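Local structure of hydrolase, isochorismatase family (Pseudomonas putida KT2440, 4H17) at residues G130-S135 and A159-A164; I101-P106 and H134-T139; G63-H68 and L121-L126; T152-A157 and A191-L196. The protein probably acts as a hydrolase of the isochorismatase family, whose name-giving members cleave the vinyl ether of isochorismate and release pyruvate. One frame throughout, in Å; residues are numbered along the deposited sequence.

Contact 1. Residues G130-S135 and A159-A164; sequences GFMSHS and ATRDLA. With SO4 (sulfate ion), chain C; EDO (1,2-ethanediol), chain H.
S133 N donates to A159 O (2.9 Å, N-H...O 150°), reaching it from above the carbonyl plane, and M132 CA approaches the same oxygen at 3.4 Å as a CA-H...O contact. S133 OG is satisfied by H176 and rests against T160 CB. In H134, chi1 of 67° puts CG between the backbone N and the carbonyl carbon; the side chain crosses T160 at about a right angle. Its ND1 makes a weak, bent bond to T160 OG1 (2.7 Å, 119°), while NE2 bonds D185 of the second subunit. L163 CD1 covers one ring face, 4.0 Å from the centroid, opposite S135 CB. An alanine in place of H134 would probably leave D185 of the second subunit and T160 OG1 without these partners and open a gap beside L163 CD1. The site is the switch from strand 125-131 to helix 133-146 in the Rossmann-like fold, where a cis peptide precedes selenomethionine M132. A sulfate is held here by M132 N (2.8 Å to its O2) and S135 OG (2.7 Å to its O3). M132 SE lies at the edge of the R161 guanidinium, 3.4 Å from NH1; R161 NH2 forms a salt bridge with D185 of the second subunit. T160 N donates to an ethanediol oxygen.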
loop_
_atom_site.group_PDB
_atom_site.type_symbol
_atom_site.label_atom_id
_atom_site.label_comp_id
_atom_site.label_asym_id
_atom_site.label_seq_id
_atom_site.Cartn_x
_atom_site.Cartn_y
_atom_site.Cartn_z
ATOM N N GLY A 130 6.173 9.264 9.936
ATOM C CA GLY A 130 5.257 8.743 10.964
ATOM C C GLY A 130 4.993 7.255 10.886
ATOM O O GLY A 130 5.837 6.467 10.431
ATOM N N PHE A 131 3.806 6.863 11.319
ATOM C CA PHE A 131 3.518 5.542 11.797
ATOM C C PHE A 131 2.145 5.067 11.410
ATOM O O PHE A 131 1.202 5.885 11.315
ATOM C CB PHE A 131 3.603 5.530 13.344
ATOM C CG PHE A 131 4.802 6.248 13.837
ATOM C CD1 PHE A 131 6.064 5.683 13.698
ATOM C CD2 PHE A 131 4.673 7.455 14.453
ATOM C CE1 PHE A 131 7.190 6.391 14.065
ATOM C CE2 PHE A 131 5.799 8.168 14.883
ATOM C CZ PHE A 131 7.072 7.616 14.713
HETATM N N MSE A 132 1.957 3.743 11.198
HETATM C CA MSE A 132 3.031 2.718 10.969
HETATM C C MSE A 132 3.411 2.728 9.511
HETATM O O MSE A 132 2.582 3.047 8.638
HETATM C CB MSE A 132 2.493 1.330 11.329
HETATM C CG MSE A 132 2.074 1.254 12.782
HETATM SE SE MSE A 132 1.507 -0.511 13.389
HETATM C CE MSE A 132 0.007 -0.818 12.132
ATOM N N SER A 133 4.657 2.415 9.223
ATOM C CA SER A 133 5.166 2.564 7.866
ATOM C C SER A 133 4.341 1.745 6.877
ATOM O O SER A 133 4.091 2.221 5.764
ATOM C CB SER A 133 6.653 2.197 7.770
ATOM O OG SER A 133 6.912 0.916 8.210
ATOM N N HIS A 134 3.943 0.532 7.243
ATOM C CA HIS A 134 3.290 -0.406 6.294
ATOM C C HIS A 134 1.787 -0.146 6.130
ATOM O O HIS A 134 1.149 -0.722 5.253
ATOM C CB HIS A 134 3.509 -1.870 6.676
ATOM C CG HIS A 134 2.839 -2.254 7.944
ATOM N ND1 HIS A 134 3.306 -1.862 9.174
ATOM C CD2 HIS A 134 1.693 -2.932 8.181
ATOM C CE1 HIS A 134 2.485 -2.277 10.115
ATOM N NE2 HIS A 134 1.522 -2.968 9.543
ATOM N N SER A 135 1.207 0.649 7.030
ATOM C CA SER A 135 -0.250 0.773 7.130
ATOM C C SER A 135 -0.705 2.201 6.786
ATOM O O SER A 135 -0.846 2.513 5.619
ATOM C CB SER A 135 -0.751 0.258 8.490
ATOM O OG SER A 135 -2.142 0.431 8.613
ATOM N N ALA A 159 8.387 4.150 11.392
ATOM C CA ALA A 159 8.625 2.890 12.023
ATOM C C ALA A 159 7.454 1.973 11.905
ATOM O O ALA A 159 6.332 2.387 11.586
ATOM C CB ALA A 159 8.981 3.083 13.497
ATOM N N THR A 160 7.707 0.726 12.231
ATOM C CA THR A 160 6.680 -0.278 12.298
ATOM C C THR A 160 6.986 -1.275 13.435
ATOM O O THR A 160 7.787 -0.983 14.365
ATOM C CB THR A 160 6.489 -0.928 10.924
ATOM O OG1 THR A 160 5.378 -1.832 10.968
ATOM C CG2 THR A 160 7.718 -1.650 10.494
ATOM N N ARG A 161 6.252 -2.376 13.425
ATOM C CA ARG A 161 6.433 -3.430 14.432
ATOM C C ARG A 161 6.622 -4.818 13.795
ATOM O O ARG A 161 6.448 -5.008 12.583
ATOM C CB ARG A 161 5.275 -3.405 15.395
ATOM C CG ARG A 161 3.965 -3.970 14.822
ATOM C CD ARG A 161 2.775 -3.789 15.762
ATOM N NE ARG A 161 1.706 -4.782 15.534
ATOM C CZ ARG A 161 0.872 -4.798 14.495
ATOM N NH1 ARG A 161 0.921 -3.855 13.552
ATOM N NH2 ARG A 161 -0.019 -5.779 14.423
ATOM N N ASP A 162 7.048 -5.783 14.617
ATOM C CA ASP A 162 7.082 -7.165 14.210
ATOM C C ASP A 162 5.709 -7.592 13.742
ATOM O O ASP A 162 4.711 -7.368 14.442
ATOM C CB ASP A 162 7.485 -8.095 15.363
ATOM C CG ASP A 162 8.938 -7.954 15.822
ATOM O OD1 ASP A 162 9.713 -7.179 15.282
ATOM O OD2 ASP A 162 9.294 -8.679 16.773
ATOM N N LEU A 163 5.630 -8.266 12.598
ATOM C CA LEU A 163 4.341 -8.814 12.129
ATOM C C LEU A 163 4.306 -10.312 11.988
ATOM O O LEU A 163 5.341 -10.966 11.736
ATOM C CB LEU A 163 3.926 -8.223 10.782
ATOM C CG LEU A 163 3.771 -6.710 10.711
ATOM C CD1 LEU A 163 3.493 -6.276 9.283
ATOM C CD2 LEU A 163 2.730 -6.220 11.664
ATOM N N ALA A 164 3.122 -10.871 12.227
ATOM C CA ALA A 164 2.880 -12.269 11.978
ATOM C C ALA A 164 2.886 -12.605 10.504
ATOM O O ALA A 164 2.313 -11.906 9.708
ATOM C CB ALA A 164 1.568 -12.704 12.586
HETATM S S SO4 C . -1.653 2.559 11.526
HETATM O O1 SO4 C . -2.449 3.805 11.495
HETATM O O2 SO4 C . -0.562 2.614 10.586
HETATM O O3 SO4 C . -2.548 1.456 11.105
HETATM O O4 SO4 C . -1.211 2.205 12.887
HETATM C C1 EDO H . 12.680 -0.568 12.213
HETATM O O1 EDO H . 13.033 -0.701 13.602
HETATM C C2 EDO H . 11.582 0.489 12.128
HETATM O O2 EDO H . 10.395 0.103 12.825
#

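Contact 2. Residues I101-P106 and H134-T139; sequences IEKRMP and HSSVST. With SO4 (sulfate ion), chain C; SO4 (sulfate ion), chain E.
K103 NZ donates to S136 OG at 2.8 Å, the one hydrogen bond that joins the two segments. The lysine bends at its last torsion (chi4 68°), which places NZ so that it can also donate to M105 O (2.7 Å), from above that carbonyl's plane. S136 OG in turn gives a bond to O1 of the sulfate that S135 OG also holds (2.6 Å), and S136 N bonds its O2 (2.9 Å). D30, in weak or long contact with both, K103 and S136 are arranged as in the Asp-Lys-Cys triad of related cysteine hydrolases, consistent with S136 taking the cysteine's place. An alanine in place of K103 would probably deprive S136 OG and M105 O of their shared donor and leave the serine hydroxyl less firmly oriented. The second kind of contact is packing: P106 CB rests against T139 OG1 (3.7 Å) and CB. That threonine hydroxyl is itself bonded to S135 O (2.7 Å) and to R142 of the second subunit. The third is a CA-H...O contact, S136 CA to P106 O at 3.4 Å. The bend after strand 99-103, an outer strand of the sheet within this chain and neighbour of 66-71, thus abuts the first turns of helix 133-146.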
loop_
_atom_site.group_PDB
_atom_site.type_symbol
_atom_site.label_atom_id
_atom_site.label_comp_id
_atom_site.label_asym_id
_atom_site.label_seq_id
_atom_site.Cartn_x
_atom_site.Cartn_y
_atom_site.Cartn_z
ATOM N N ILE A 101 -5.324 17.115 11.802
ATOM C CA ILE A 101 -6.494 16.359 11.443
ATOM C C ILE A 101 -6.603 15.030 12.136
ATOM O O ILE A 101 -5.603 14.417 12.599
ATOM C CB ILE A 101 -6.575 16.164 9.926
ATOM C CG1 ILE A 101 -5.345 15.421 9.399
ATOM C CG2 ILE A 101 -6.746 17.520 9.215
ATOM C CD1 ILE A 101 -5.501 15.008 7.961
ATOM N N GLU A 102 -7.861 14.609 12.209
ATOM C CA GLU A 102 -8.223 13.302 12.753
ATOM C C GLU A 102 -8.827 12.462 11.668
ATOM O O GLU A 102 -9.688 12.932 10.898
ATOM C CB GLU A 102 -9.288 13.401 13.845
ATOM C CG GLU A 102 -9.164 14.534 14.814
ATOM C CD GLU A 102 -10.015 14.289 16.055
ATOM O OE1 GLU A 102 -9.617 13.477 16.911
ATOM O OE2 GLU A 102 -11.101 14.892 16.141
ATOM N N LYS A 103 -8.367 11.225 11.584
ATOM C CA LYS A 103 -8.783 10.333 10.502
ATOM C C LYS A 103 -9.286 8.962 11.001
ATOM O O LYS A 103 -8.826 8.448 12.063
ATOM C CB LYS A 103 -7.609 10.142 9.545
ATOM C CG LYS A 103 -6.499 9.290 10.133
ATOM C CD LYS A 103 -5.400 9.004 9.123
ATOM C CE LYS A 103 -4.431 7.983 9.664
ATOM N NZ LYS A 103 -4.960 6.620 9.841
ATOM N N ARG A 104 -10.164 8.338 10.212
ATOM C CA ARG A 104 -10.658 6.985 10.515
ATOM C C ARG A 104 -9.907 5.863 9.793
ATOM O O ARG A 104 -9.741 4.765 10.347
ATOM C CB ARG A 104 -12.155 6.839 10.226
ATOM C CG ARG A 104 -12.675 5.472 10.688
ATOM C CD ARG A 104 -12.438 5.182 12.178
ATOM N NE ARG A 104 -13.284 6.075 12.930
ATOM C CZ ARG A 104 -13.283 6.273 14.248
ATOM N NH1 ARG A 104 -12.421 5.675 15.052
ATOM N NH2 ARG A 104 -14.159 7.126 14.750
HETATM N N MSE A 105 -9.441 6.146 8.575
HETATM C CA MSE A 105 -8.878 5.108 7.742
HETATM C C MSE A 105 -7.394 5.213 7.681
HETATM O O MSE A 105 -6.830 6.312 7.890
HETATM C CB MSE A 105 -9.397 5.210 6.295
HETATM C CG MSE A 105 -10.890 5.350 6.196
HETATM SE SE MSE A 105 -11.858 3.920 7.073
HETATM C CE MSE A 105 -11.096 2.488 6.072
ATOM N N PRO A 106 -6.697 4.127 7.287
ATOM C CA PRO A 106 -5.248 4.247 6.992
ATOM C C PRO A 106 -4.935 5.334 5.956
ATOM O O PRO A 106 -3.971 6.047 6.108
ATOM C CB PRO A 106 -4.861 2.842 6.502
ATOM C CG PRO A 106 -5.829 1.935 7.199
ATOM C CD PRO A 106 -7.134 2.711 7.248
ATOM N N HIS A 134 3.943 0.532 7.243
ATOM C CA HIS A 134 3.290 -0.406 6.294
ATOM C C HIS A 134 1.787 -0.146 6.130
ATOM O O HIS A 134 1.149 -0.722 5.253
ATOM C CB HIS A 134 3.509 -1.870 6.676
ATOM C CG HIS A 134 2.839 -2.254 7.944
ATOM N ND1 HIS A 134 3.306 -1.862 9.174
ATOM C CD2 HIS A 134 1.693 -2.932 8.181
ATOM C CE1 HIS A 134 2.485 -2.277 10.115
ATOM N NE2 HIS A 134 1.522 -2.968 9.543
ATOM N N SER A 135 1.207 0.649 7.030
ATOM C CA SER A 135 -0.250 0.773 7.130
ATOM C C SER A 135 -0.705 2.201 6.786
ATOM O O SER A 135 -0.846 2.513 5.619
ATOM C CB SER A 135 -0.751 0.258 8.490
ATOM O OG SER A 135 -2.142 0.431 8.613
ATOM N N SER A 136 -0.795 3.124 7.758
ATOM C CA SER A 136 -1.251 4.492 7.414
ATOM C C SER A 136 -0.276 5.273 6.498
ATOM O O SER A 136 -0.708 6.025 5.634
ATOM C CB SER A 136 -1.572 5.376 8.646
ATOM O OG SER A 136 -2.794 4.993 9.259
ATOM N N VAL A 137 1.021 5.046 6.649
ATOM C CA VAL A 137 2.008 5.804 5.876
ATOM C C VAL A 137 1.963 5.328 4.413
ATOM O O VAL A 137 1.700 6.119 3.511
ATOM C CB VAL A 137 3.419 5.665 6.466
ATOM C CG1 VAL A 137 4.428 6.345 5.586
ATOM C CG2 VAL A 137 3.510 6.281 7.864
ATOM N N SER A 138 2.163 4.016 4.239
ATOM C CA SER A 138 2.099 3.403 2.912
ATOM C C SER A 138 0.800 3.753 2.203
ATOM O O SER A 138 0.809 4.187 1.013
ATOM C CB SER A 138 2.255 1.880 3.016
ATOM O OG SER A 138 2.216 1.342 1.704
ATOM N N THR A 139 -0.321 3.648 2.911
ATOM C CA THR A 139 -1.621 3.893 2.287
ATOM C C THR A 139 -1.761 5.354 1.875
ATOM O O THR A 139 -2.192 5.650 0.756
ATOM C CB THR A 139 -2.754 3.501 3.192
ATOM O OG1 THR A 139 -2.582 2.161 3.609
ATOM C CG2 THR A 139 -4.085 3.681 2.484
HETATM S S SO4 C . -1.653 2.559 11.526
HETATM O O1 SO4 C . -2.449 3.805 11.495
HETATM O O2 SO4 C . -0.562 2.614 10.586
HETATM O O3 SO4 C . -2.548 1.456 11.105
HETATM O O4 SO4 C . -1.211 2.205 12.887
HETATM S S SO4 E . -8.962 4.275 14.755
HETATM O O1 SO4 E . -8.511 3.371 13.634
HETATM O O2 SO4 E . -10.128 3.579 15.390
HETATM O O3 SO4 E . -9.166 5.624 14.346
HETATM O O4 SO4 E . -7.875 4.157 15.761
#

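Contact 3. Residues G63-H68 and L121-L126; sequences GRPIIH and LGHLDL
R64 bends at chi2 and again at chi3 (-49°), which folds NE back, while H123 carries CG anti to the carbonyl carbon (chi1 -55°). The guanidinium and the imidazole meet where strands 66-71 and 125-131 of the Rossmann-like parallel sheet begin, each just after a helix. G63 closes the helix before strand 66-71 in a Schellman motif, and G122, also with positive phi, leaves helix 114-121. R64 NH2 stands over one face of the H123 ring, 3.1 Å from NE2 and 3.4 Å from CE1. The two planes are 66° apart and the side chains cross at about a right angle, with the ring meeting the guanidinium at its edge. H123 has a second conformer, so its approach to R64 is less certain; R64 NH2 also bonds A24 O. P65 touches both groups: its CD lies over one face of the guanidinium, 3.6 Å above the plane, and its CG comes to the edge of the H123 ring. Strand 24-29 lies between the two strands in the sheet, and its S25 touches P65, L121 and H123. The remainder is apolar and centres on one methyl of L121: CD2 meets P65 CB at 3.6 Å and I67 CD1 at 4.0 Å.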
loop_
_atom_site.group_PDB
_atom_site.type_symbol
_atom_site.label_atom_id
_atom_site.label_comp_id
_atom_site.label_asym_id
_atom_site.label_seq_id
_atom_site.Cartn_x
_atom_site.Cartn_y
_atom_site.Cartn_z
ATOM N N GLY A 63 9.633 28.162 8.243
ATOM C CA GLY A 63 8.259 28.620 7.979
ATOM C C GLY A 63 7.423 27.782 7.029
ATOM O O GLY A 63 6.566 28.319 6.304
ATOM N N ARG A 64 7.661 26.479 7.000
ATOM C CA ARG A 64 6.957 25.587 6.077
ATOM C C ARG A 64 5.597 25.142 6.667
ATOM O O ARG A 64 5.439 25.095 7.871
ATOM C CB ARG A 64 7.788 24.340 5.805
ATOM C CG ARG A 64 9.225 24.637 5.406
ATOM C CD ARG A 64 9.320 25.589 4.236
ATOM N NE ARG A 64 8.447 25.145 3.152
ATOM C CZ ARG A 64 7.827 25.945 2.280
ATOM N NH1 ARG A 64 8.002 27.258 2.284
ATOM N NH2 ARG A 64 7.049 25.425 1.345
ATOM N N PRO A 65 4.645 24.782 5.788
ATOM C CA PRO A 65 3.363 24.214 6.210
ATOM C C PRO A 65 3.575 22.882 6.842
ATOM O O PRO A 65 4.369 22.060 6.300
ATOM C CB PRO A 65 2.583 24.098 4.894
ATOM C CG PRO A 65 3.277 24.982 3.936
ATOM C CD PRO A 65 4.728 24.884 4.317
ATOM N N ILE A 66 2.911 22.663 7.988
ATOM C CA ILE A 66 3.063 21.432 8.709
ATOM C C ILE A 66 1.687 20.874 9.039
ATOM O O ILE A 66 0.831 21.579 9.604
ATOM C CB ILE A 66 3.825 21.647 10.038
ATOM C CG1 ILE A 66 5.218 22.243 9.770
ATOM C CG2 ILE A 66 3.878 20.367 10.863
ATOM C CD1 ILE A 66 5.895 22.831 10.996
ATOM N N ILE A 67 1.502 19.616 8.688
ATOM C CA ILE A 67 0.214 18.898 8.887
ATOM C C ILE A 67 0.430 17.695 9.788
ATOM O O ILE A 67 1.286 16.837 9.524
ATOM C CB ILE A 67 -0.347 18.400 7.574
ATOM C CG1 ILE A 67 -0.643 19.577 6.652
ATOM C CG2 ILE A 67 -1.544 17.508 7.859
ATOM C CD1 ILE A 67 -0.966 19.206 5.211
ATOM N N HIS A 68 -0.263 17.678 10.915
ATOM C CA HIS A 68 -0.253 16.559 11.838
ATOM C C HIS A 68 -1.544 15.747 11.663
ATOM O O HIS A 68 -2.661 16.295 11.728
ATOM C CB HIS A 68 -0.210 17.051 13.286
ATOM C CG HIS A 68 0.874 18.035 13.584
ATOM N ND1 HIS A 68 2.045 17.666 14.211
ATOM C CD2 HIS A 68 0.962 19.366 13.378
ATOM C CE1 HIS A 68 2.816 18.732 14.354
ATOM N NE2 HIS A 68 2.176 19.779 13.874
ATOM N N LEU A 121 -2.506 24.829 0.082
ATOM C CA LEU A 121 -1.126 25.108 0.426
ATOM C C LEU A 121 -0.247 25.257 -0.829
ATOM O O LEU A 121 0.775 25.939 -0.816
ATOM C CB LEU A 121 -0.569 24.021 1.299
ATOM C CG LEU A 121 -0.784 24.158 2.813
ATOM C CD1 LEU A 121 -2.144 24.742 3.145
ATOM C CD2 LEU A 121 -0.566 22.877 3.587
ATOM N N GLY A 122 -0.678 24.660 -1.932
ATOM C CA GLY A 122 -0.038 24.931 -3.191
ATOM C C GLY A 122 1.198 24.143 -3.547
ATOM O O GLY A 122 1.743 24.392 -4.606
ATOM N N HIS A 123 1.644 23.218 -2.697
ATOM C CA HIS A 123 2.868 22.418 -2.993
ATOM C C HIS A 123 2.577 21.013 -3.443
ATOM O O HIS A 123 1.883 20.259 -2.763
ATOM C CB HIS A 123 3.799 22.389 -1.775
ATOM C CG HIS A 123 4.147 23.747 -1.291
ATOM N ND1 HIS A 123 4.915 24.618 -2.031
ATOM C CD2 HIS A 123 3.823 24.396 -0.151
ATOM C CE1 HIS A 123 5.038 25.755 -1.373
ATOM N NE2 HIS A 123 4.381 25.647 -0.230
ATOM N N LEU A 124 3.132 20.650 -4.597
ATOM C CA LEU A 124 3.066 19.276 -5.075
ATOM C C LEU A 124 4.012 18.350 -4.313
ATOM O O LEU A 124 3.729 17.163 -4.243
ATOM C CB LEU A 124 3.360 19.210 -6.577
ATOM C CG LEU A 124 2.226 19.732 -7.473
ATOM C CD1 LEU A 124 2.654 19.681 -8.941
ATOM C CD2 LEU A 124 0.933 18.942 -7.285
ATOM N N ASP A 125 5.080 18.902 -3.715
ATOM C CA ASP A 125 6.046 18.135 -2.919
ATOM C C ASP A 125 5.676 18.000 -1.435
ATOM O O ASP A 125 5.561 18.963 -0.679
ATOM C CB ASP A 125 7.471 18.712 -2.988
ATOM C CG ASP A 125 8.159 18.502 -4.342
ATOM O OD1 ASP A 125 8.431 17.342 -4.700
ATOM O OD2 ASP A 125 8.577 19.468 -4.991
ATOM N N LEU A 126 5.542 16.746 -1.037
ATOM C CA LEU A 126 5.191 16.361 0.319
ATOM C C LEU A 126 6.318 15.568 0.936
ATOM O O LEU A 126 6.821 14.627 0.352
ATOM C CB LEU A 126 3.925 15.504 0.345
ATOM C CG LEU A 126 2.696 15.974 -0.442
ATOM C CD1 LEU A 126 1.587 14.939 -0.339
ATOM C CD2 LEU A 126 2.245 17.368 -0.031
#

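Contact 4. Residues T152-A157 and A191-L196; sequences TLVEDA and APTASL
V154 points its two methyls at different partners in the 191-196 segment: CG1, anti to the backbone N (chi1 -174°), runs up against T193 OG1 at a tight 3.1 Å, and CG2 meets L196 CD1 at 3.6 Å, both side chains crossing it obliquely. The setting is a parallel pairing in the Rossmann-like sheet, in which strand 150-159 carries the outer strand 189-191. A191 N bonds L153 O (3.1 Å) and E155 N bonds A191 O (3.1 Å), placing V154 opposite A191 with their side chains on the same face; T152 CG2 adds a methyl contact to A191 CB. Beyond this pair the chain turns in a type I turn from V154 to A157. There D156, its CG set between the backbone N and the carbonyl carbon (chi1 61°), meets P192 and T193. One carboxylate oxygen grips the start of the 3-10 turn 193-195 twice: D156 OD1 takes T193 N (2.9 Å) on its syn lone pair and T193 OG1 (2.7 Å) from above the carboxylate plane. The bond to D156 holds the hydroxyl, and V154 CG1 packs against it. The other oxygen, OD2, lies against P192 CB and accepts from a water 2.8 Å away, which in turn accepts from A194 N at 2.9 Å.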
loop_
_atom_site.group_PDB
_atom_site.type_symbol
_atom_site.label_atom_id
_atom_site.label_comp_id
_atom_site.label_asym_id
_atom_site.label_seq_id
_atom_site.Cartn_x
_atom_site.Cartn_y
_atom_site.Cartn_z
ATOM N N THR A 152 8.131 12.436 -0.695
ATOM C CA THR A 152 9.439 12.045 -0.205
ATOM C C THR A 152 9.204 11.494 1.200
ATOM O O THR A 152 8.751 12.230 2.096
ATOM C CB THR A 152 10.425 13.213 -0.156
ATOM O OG1 THR A 152 10.650 13.671 -1.498
ATOM C CG2 THR A 152 11.718 12.772 0.464
ATOM N N LEU A 153 9.468 10.205 1.361
ATOM C CA LEU A 153 9.172 9.506 2.604
ATOM C C LEU A 153 10.431 9.400 3.409
ATOM O O LEU A 153 11.452 8.909 2.920
ATOM C CB LEU A 153 8.629 8.113 2.271
ATOM C CG LEU A 153 8.313 7.153 3.401
ATOM C CD1 LEU A 153 7.360 7.682 4.440
ATOM C CD2 LEU A 153 7.770 5.879 2.790
ATOM N N VAL A 154 10.378 9.807 4.666
ATOM C CA VAL A 154 11.608 9.910 5.464
ATOM C C VAL A 154 11.776 8.610 6.232
ATOM O O VAL A 154 11.099 8.371 7.229
ATOM C CB VAL A 154 11.589 11.097 6.426
ATOM C CG1 VAL A 154 12.930 11.253 7.121
ATOM C CG2 VAL A 154 11.202 12.350 5.676
ATOM N N GLU A 155 12.665 7.748 5.734
ATOM C CA GLU A 155 12.657 6.340 6.150
ATOM C C GLU A 155 13.077 6.140 7.609
ATOM O O GLU A 155 12.656 5.190 8.266
ATOM C CB GLU A 155 13.568 5.500 5.247
ATOM C CG GLU A 155 14.993 6.002 5.211
ATOM C CD GLU A 155 15.788 5.377 4.089
ATOM O OE1 GLU A 155 15.570 4.167 3.824
ATOM O OE2 GLU A 155 16.616 6.101 3.486
ATOM N N ASP A 156 13.895 7.050 8.115
ATOM C CA ASP A 156 14.375 6.983 9.506
ATOM C C ASP A 156 13.585 7.877 10.475
ATOM O O ASP A 156 13.901 7.994 11.650
ATOM C CB ASP A 156 15.902 7.197 9.582
ATOM C CG ASP A 156 16.344 8.548 9.058
ATOM O OD1 ASP A 156 15.507 9.374 8.658
ATOM O OD2 ASP A 156 17.577 8.777 9.043
ATOM N N ALA A 157 12.467 8.382 9.970
ATOM C CA ALA A 157 11.481 9.145 10.753
ATOM C C ALA A 157 10.129 8.425 10.674
ATOM O O ALA A 157 9.051 9.047 10.761
ATOM C CB ALA A 157 11.367 10.544 10.236
ATOM N N ALA A 191 14.238 8.871 1.571
ATOM C CA ALA A 191 15.432 9.638 1.963
ATOM C C ALA A 191 15.581 9.656 3.474
ATOM O O ALA A 191 14.582 9.541 4.180
ATOM C CB ALA A 191 15.336 11.041 1.443
ATOM N N PRO A 192 16.836 9.770 3.987
ATOM C CA PRO A 192 17.037 9.932 5.418
ATOM C C PRO A 192 16.875 11.399 5.848
ATOM O O PRO A 192 17.035 12.340 5.061
ATOM C CB PRO A 192 18.457 9.451 5.632
ATOM C CG PRO A 192 19.153 9.749 4.351
ATOM C CD PRO A 192 18.120 9.692 3.256
ATOM N N THR A 193 16.512 11.570 7.121
ATOM C CA THR A 193 16.240 12.866 7.704
ATOM C C THR A 193 17.387 13.848 7.417
ATOM O O THR A 193 17.144 15.011 7.095
ATOM C CB THR A 193 16.037 12.705 9.231
ATOM O OG1 THR A 193 14.876 11.903 9.498
ATOM C CG2 THR A 193 15.897 14.014 9.983
ATOM N N ALA A 194 18.608 13.359 7.576
ATOM C CA ALA A 194 19.817 14.197 7.462
ATOM C C ALA A 194 19.938 14.845 6.086
ATOM O O ALA A 194 20.487 15.932 5.954
ATOM C CB ALA A 194 21.055 13.371 7.773
ATOM N N SER A 195 19.380 14.211 5.059
ATOM C CA SER A 195 19.426 14.768 3.711
ATOM C C SER A 195 18.442 15.940 3.480
ATOM O O SER A 195 18.494 16.564 2.444
ATOM C CB SER A 195 19.109 13.685 2.684
ATOM O OG SER A 195 17.708 13.410 2.636
ATOM N N LEU A 196 17.562 16.219 4.439
ATOM C CA LEU A 196 16.471 17.197 4.258
ATOM C C LEU A 196 16.632 18.442 5.124
ATOM O O LEU A 196 16.030 19.474 4.840
ATOM C CB LEU A 196 15.093 16.528 4.540
ATOM C CG LEU A 196 14.703 15.448 3.532
ATOM C CD1 LEU A 196 13.572 14.564 4.054
ATOM C CD2 LEU A 196 14.291 16.040 2.193
HETATM O O HOH W 1 19.329 10.939 8.982
#

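Overall arrangement
Contacts 1, 2 and 4 are buried, whereas contact 3 lies at the surface. Contacts 1 and 2 share H134 and S135 at the start of helix 133-146, the same sulfate and the second subunit; they are rich in polar groups, with some packing, and set serines, a histidine and a lysine round a probable active site. Contacts 1 and 3 hold opposite ends of strand 125-131, their centres about 24 Å apart: bonded groups at the site end, a leucine methyl and an arginine beside a histidine at the other. Contact 4 joins neighbouring strands with backbone bonds and a carboxylate, and adjoins contact 1 through G130 N to A157 O and contact 3 through T152 N to L126 O.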